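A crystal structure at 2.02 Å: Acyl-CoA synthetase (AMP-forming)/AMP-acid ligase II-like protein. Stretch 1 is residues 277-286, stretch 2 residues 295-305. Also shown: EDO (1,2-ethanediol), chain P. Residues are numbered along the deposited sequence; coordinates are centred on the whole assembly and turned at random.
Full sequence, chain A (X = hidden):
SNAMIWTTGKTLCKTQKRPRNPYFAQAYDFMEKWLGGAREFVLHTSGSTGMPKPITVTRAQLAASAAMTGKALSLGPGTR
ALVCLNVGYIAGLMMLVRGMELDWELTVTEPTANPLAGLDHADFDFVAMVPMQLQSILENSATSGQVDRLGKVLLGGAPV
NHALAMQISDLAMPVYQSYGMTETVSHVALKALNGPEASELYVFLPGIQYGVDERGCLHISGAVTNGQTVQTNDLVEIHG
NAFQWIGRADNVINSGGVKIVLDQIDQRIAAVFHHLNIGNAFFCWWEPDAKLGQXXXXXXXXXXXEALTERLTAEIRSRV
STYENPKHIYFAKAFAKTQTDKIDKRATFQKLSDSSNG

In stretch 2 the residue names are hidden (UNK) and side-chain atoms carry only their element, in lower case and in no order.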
# COMPACT_ATOMS: atom_id res chain seq x y z
N ASN A 277 10.60 35.89 -7.29
CA ASN A 277 11.85 36.00 -6.54
C ASN A 277 11.63 36.40 -5.07
O ASN A 277 12.30 37.29 -4.55
CB ASN A 277 12.82 36.96 -7.23
CG ASN A 277 14.15 37.07 -6.52
OD1 ASN A 277 14.48 38.11 -5.94
ND2 ASN A 277 14.92 35.99 -6.55
N ILE A 278 10.68 35.74 -4.42
CA ILE A 278 10.44 35.94 -3.00
C ILE A 278 11.16 34.85 -2.23
O ILE A 278 10.86 33.66 -2.39
CB ILE A 278 8.94 35.87 -2.69
CG1 ILE A 278 8.18 36.89 -3.53
CG2 ILE A 278 8.70 36.12 -1.21
CD1 ILE A 278 6.69 36.93 -3.27
N GLY A 279 12.13 35.25 -1.41
CA GLY A 279 12.95 34.31 -0.68
C GLY A 279 12.36 33.93 0.67
O GLY A 279 12.84 33.00 1.31
N ASN A 280 11.33 34.66 1.09
CA ASN A 280 10.68 34.38 2.36
C ASN A 280 10.16 32.95 2.42
O ASN A 280 9.57 32.45 1.45
CB ASN A 280 9.49 35.33 2.57
CG ASN A 280 9.86 36.78 2.39
OD1 ASN A 280 10.24 37.20 1.30
ND2 ASN A 280 9.73 37.55 3.46
N ALA A 281 10.38 32.29 3.55
CA ALA A 281 9.82 30.96 3.71
C ALA A 281 8.31 31.11 3.86
O ALA A 281 7.82 32.18 4.20
CB ALA A 281 10.43 30.27 4.93
N PHE A 282 7.57 30.04 3.59
CA PHE A 282 6.12 30.09 3.73
C PHE A 282 5.59 28.67 3.88
O PHE A 282 6.27 27.69 3.56
CB PHE A 282 5.50 30.71 2.48
CG PHE A 282 5.51 29.79 1.29
CD1 PHE A 282 4.42 28.98 1.00
CD2 PHE A 282 6.64 29.69 0.48
CE1 PHE A 282 4.44 28.10 -0.08
CE2 PHE A 282 6.68 28.80 -0.60
CZ PHE A 282 5.57 28.01 -0.88
N PHE A 283 4.36 28.56 4.35
CA PHE A 283 3.65 27.29 4.28
C PHE A 283 2.15 27.55 4.28
O PHE A 283 1.66 28.47 4.96
CB PHE A 283 4.06 26.32 5.41
CG PHE A 283 3.79 26.85 6.81
CD1 PHE A 283 2.58 26.60 7.44
CD2 PHE A 283 4.76 27.60 7.47
CE1 PHE A 283 2.34 27.08 8.72
CE2 PHE A 283 4.52 28.09 8.75
CZ PHE A 283 3.31 27.83 9.38
N CYS A 284 1.44 26.77 3.49
CA CYS A 284 -0.01 26.79 3.56
C CYS A 284 -0.45 26.09 4.83
O CYS A 284 0.20 25.15 5.30
CB CYS A 284 -0.61 26.10 2.33
SG CYS A 284 -0.53 27.15 0.89
N TRP A 285 -1.56 26.56 5.39
CA TRP A 285 -2.11 25.96 6.58
C TRP A 285 -3.62 26.17 6.55
O TRP A 285 -4.19 26.44 5.49
CB TRP A 285 -1.49 26.60 7.83
CG TRP A 285 -1.57 25.76 9.06
CD1 TRP A 285 -2.18 26.08 10.25
CD2 TRP A 285 -1.00 24.45 9.25
NE1 TRP A 285 -2.03 25.06 11.15
CE2 TRP A 285 -1.31 24.05 10.56
CE3 TRP A 285 -0.25 23.60 8.44
CZ2 TRP A 285 -0.90 22.81 11.08
CZ3 TRP A 285 0.15 22.37 8.96
CH2 TRP A 285 -0.17 21.99 10.27
N TRP A 286 -4.28 26.02 7.70
CA TRP A 286 -5.73 26.14 7.71
C TRP A 286 -6.21 26.60 9.07
O TRP A 286 -5.49 26.53 10.06
CB TRP A 286 -6.39 24.82 7.36
CG TRP A 286 -6.08 23.77 8.36
CD1 TRP A 286 -4.98 22.95 8.38
CD2 TRP A 286 -6.86 23.42 9.51
NE1 TRP A 286 -5.03 22.11 9.47
CE2 TRP A 286 -6.17 22.38 10.18
CE3 TRP A 286 -8.07 23.89 10.05
CZ2 TRP A 286 -6.65 21.80 11.36
CZ3 TRP A 286 -8.54 23.31 11.22
CH2 TRP A 286 -7.83 22.27 11.86
N UNK A 295 -10.59 26.52 6.57
CA UNK A 295 -10.27 27.61 5.65
C UNK A 295 -8.77 27.61 5.38
O UNK A 295 -7.96 27.75 6.30
c UNK A 295 -10.27 31.48 6.09
n UNK A 295 -11.21 33.09 7.75
c UNK A 295 -11.37 31.75 7.10
c UNK A 295 -10.46 30.15 5.34
c UNK A 295 -10.66 28.95 6.27
N UNK A 296 -8.41 27.47 4.11
CA UNK A 296 -7.01 27.44 3.71
C UNK A 296 -6.44 28.84 3.95
O UNK A 296 -7.08 29.84 3.60
c UNK A 296 -4.75 25.80 2.15
c UNK A 296 -6.90 27.10 2.22
c UNK A 296 -5.48 27.03 1.64
c UNK A 296 -5.54 27.00 0.12
N UNK A 297 -5.25 28.90 4.54
CA UNK A 297 -4.56 30.17 4.71
C UNK A 297 -3.10 30.06 4.30
O UNK A 297 -2.60 28.96 4.08
c UNK A 297 -4.65 30.65 6.16
c UNK A 297 -3.96 29.64 7.10
c UNK A 297 -6.12 30.85 6.54
N UNK A 298 -2.43 31.20 4.20
CA UNK A 298 -1.01 31.21 3.86
C UNK A 298 -0.20 31.92 4.95
O UNK A 298 -0.57 33.01 5.41
c UNK A 298 1.30 30.73 1.80
c UNK A 298 0.61 32.08 1.99
c UNK A 298 -0.82 31.90 2.50
c UNK A 298 0.57 32.86 0.68
N UNK A 299 0.89 31.29 5.36
CA UNK A 299 1.76 31.86 6.40
C UNK A 299 3.15 32.13 5.80
O UNK A 299 3.77 31.24 5.20
c UNK A 299 1.93 30.90 7.58
c UNK A 299 0.59 30.39 8.06
c UNK A 299 2.70 31.58 8.69
N UNK A 300 3.64 33.35 5.98
CA UNK A 300 4.90 33.78 5.40
C UNK A 300 5.82 34.28 6.51
O UNK A 300 5.36 34.93 7.45
c UNK A 300 3.51 35.48 2.19
c UNK A 300 3.75 34.43 3.26
c UNK A 300 5.98 35.44 3.83
c UNK A 300 4.67 34.92 4.39
N UNK A 301 7.11 33.99 6.41
CA UNK A 301 8.09 34.43 7.41
C UNK A 301 8.68 35.80 7.06
O UNK A 301 9.16 36.01 5.94
c UNK A 301 10.20 33.70 8.68
o UNK A 301 11.87 32.23 7.82
o UNK A 301 11.44 32.12 9.97
c UNK A 301 11.25 32.60 8.84
c UNK A 301 9.22 33.41 7.54
N UNK A 302 8.66 36.72 8.02
CA UNK A 302 9.11 38.10 7.80
C UNK A 302 8.14 38.90 6.94
O UNK A 302 7.58 38.38 5.97
n UNK A 302 12.43 36.69 7.43
o UNK A 302 11.56 37.64 9.27
c UNK A 302 11.55 37.47 8.05
c UNK A 302 10.51 38.14 7.18
N UNK A 303 7.95 40.17 7.29
CA UNK A 303 7.03 41.03 6.55
C UNK A 303 7.53 41.29 5.13
O UNK A 303 8.72 41.19 4.86
c UNK A 303 6.81 42.35 7.29
N UNK A 304 6.60 41.61 4.24
CA UNK A 304 6.94 42.00 2.88
C UNK A 304 6.30 43.35 2.60
O UNK A 304 5.31 43.71 3.24
c UNK A 304 6.41 40.98 1.86
se UNK A 304 6.21 38.32 0.75
c UNK A 304 4.72 39.28 -0.00
c UNK A 304 6.65 39.52 2.24
N UNK A 305 6.85 44.10 1.63
CA UNK A 305 6.28 45.40 1.26
C UNK A 305 4.90 45.23 0.63
O UNK A 305 4.67 44.25 -0.09
c UNK A 305 7.93 44.71 -0.34
c UNK A 305 8.00 43.73 0.79
c UNK A 305 7.28 45.93 0.22
C1 EDO P . 9.95 26.39 2.72
O1 EDO P . 9.27 27.60 2.34
C2 EDO P . 10.92 26.65 3.86
O2 EDO P . 11.94 27.50 3.36

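Position 295 opens the second strand with four carbons in a row ending in a nitrogen. The chain leads away from stretch 1, with one kink (chi3 near -52°) in an otherwise trans run; its CB is 5.8 Å from C of W286, the nearest the side chain comes. The contact here is made by backbone, with the CA of W286 3.1 Å from the O of 295. An unbranched chain tipped with an amine is lysine, K295.

Position 296 carries four carbons forked at the second, and one fork tip lies 3.4 Å from the O of W285 and 4.2 Å from the CB of C284. That fork means leucine, L296, paired with W286 without hydrogen bonds between the two.

Position 297 has three carbons in all, a CB carrying two. One branch sits 4.0 Å from the CB of W285, and the backbones pair twice: N of 297 to O of W285 at 2.8 Å, N of W285 to O of 297 at 2.9 Å. It is valine, V297.

At 298 the four carbons again fork at the second. A single tip reaches 3.7 Å from CD1 of F282 and 4.1 Å from SG of C284. The fork at the second carbon makes it a leucine, L298, whose CD1 is that tip.

Position 299 repeats the pattern of three carbons branched at CB. Its CB stands 3.9 Å from the centroid of the F283 ring, 15° off the ring normal, a CH-pi contact over the face, and a branch carbon is 3.8 Å from CE1 of F283. This is V299, and its N and O bond to O and N of F283 at 3.0 and 2.9 Å.

Position 300 shows four carbons forked at the first, one arm two carbons long. The one-carbon arm lies 3.7 Å from CB of N280, while the first carbon of the longer arm is 4.2 Å from CB of F282. It is isoleucine, I300.

Position 301 bears three carbons, the third carrying two oxygens. Its N donates to O of A281 at 2.9 Å, its O accepts from ND2 of N280 at 3.0 Å, and one carboxylate oxygen is 3.8 Å from CB of A281. This is glutamate, E301.

Position 302 has two carbons, the second holding one oxygen and one nitrogen: N302, which touches stretch 1 only lightly. Position 303 has a single carbon pointing away; it is A303.

Position 304 runs two carbons, selenium and a carbon, unbranched. The selenium lies 3.9 Å from CG2 of I278; the residue is selenomethionine, M304. Position 305 closes three carbons onto its own N, so it is P305, at the N-cap position before a helix and out of contact.

The rule is an antiparallel ladder with divided faces. The hydrogen-bonded pairs F283–V299 and W285–V297 share one face: there the F283 ring lies over V299, while W285 meets V297 through its CB and its indole leads away. F282, C284 and W286 share the other with I300, L298 and L296. Between those bonded pairs, CA-H...O contacts help fill the register, as from CA of C284 to O of V297 at 3.4 Å. Where the strand of stretch 1 has not yet begun, the N280 amide extends the pairing by bonding to backbone.

Stretch 2 295-305: KLVLVIENAMP
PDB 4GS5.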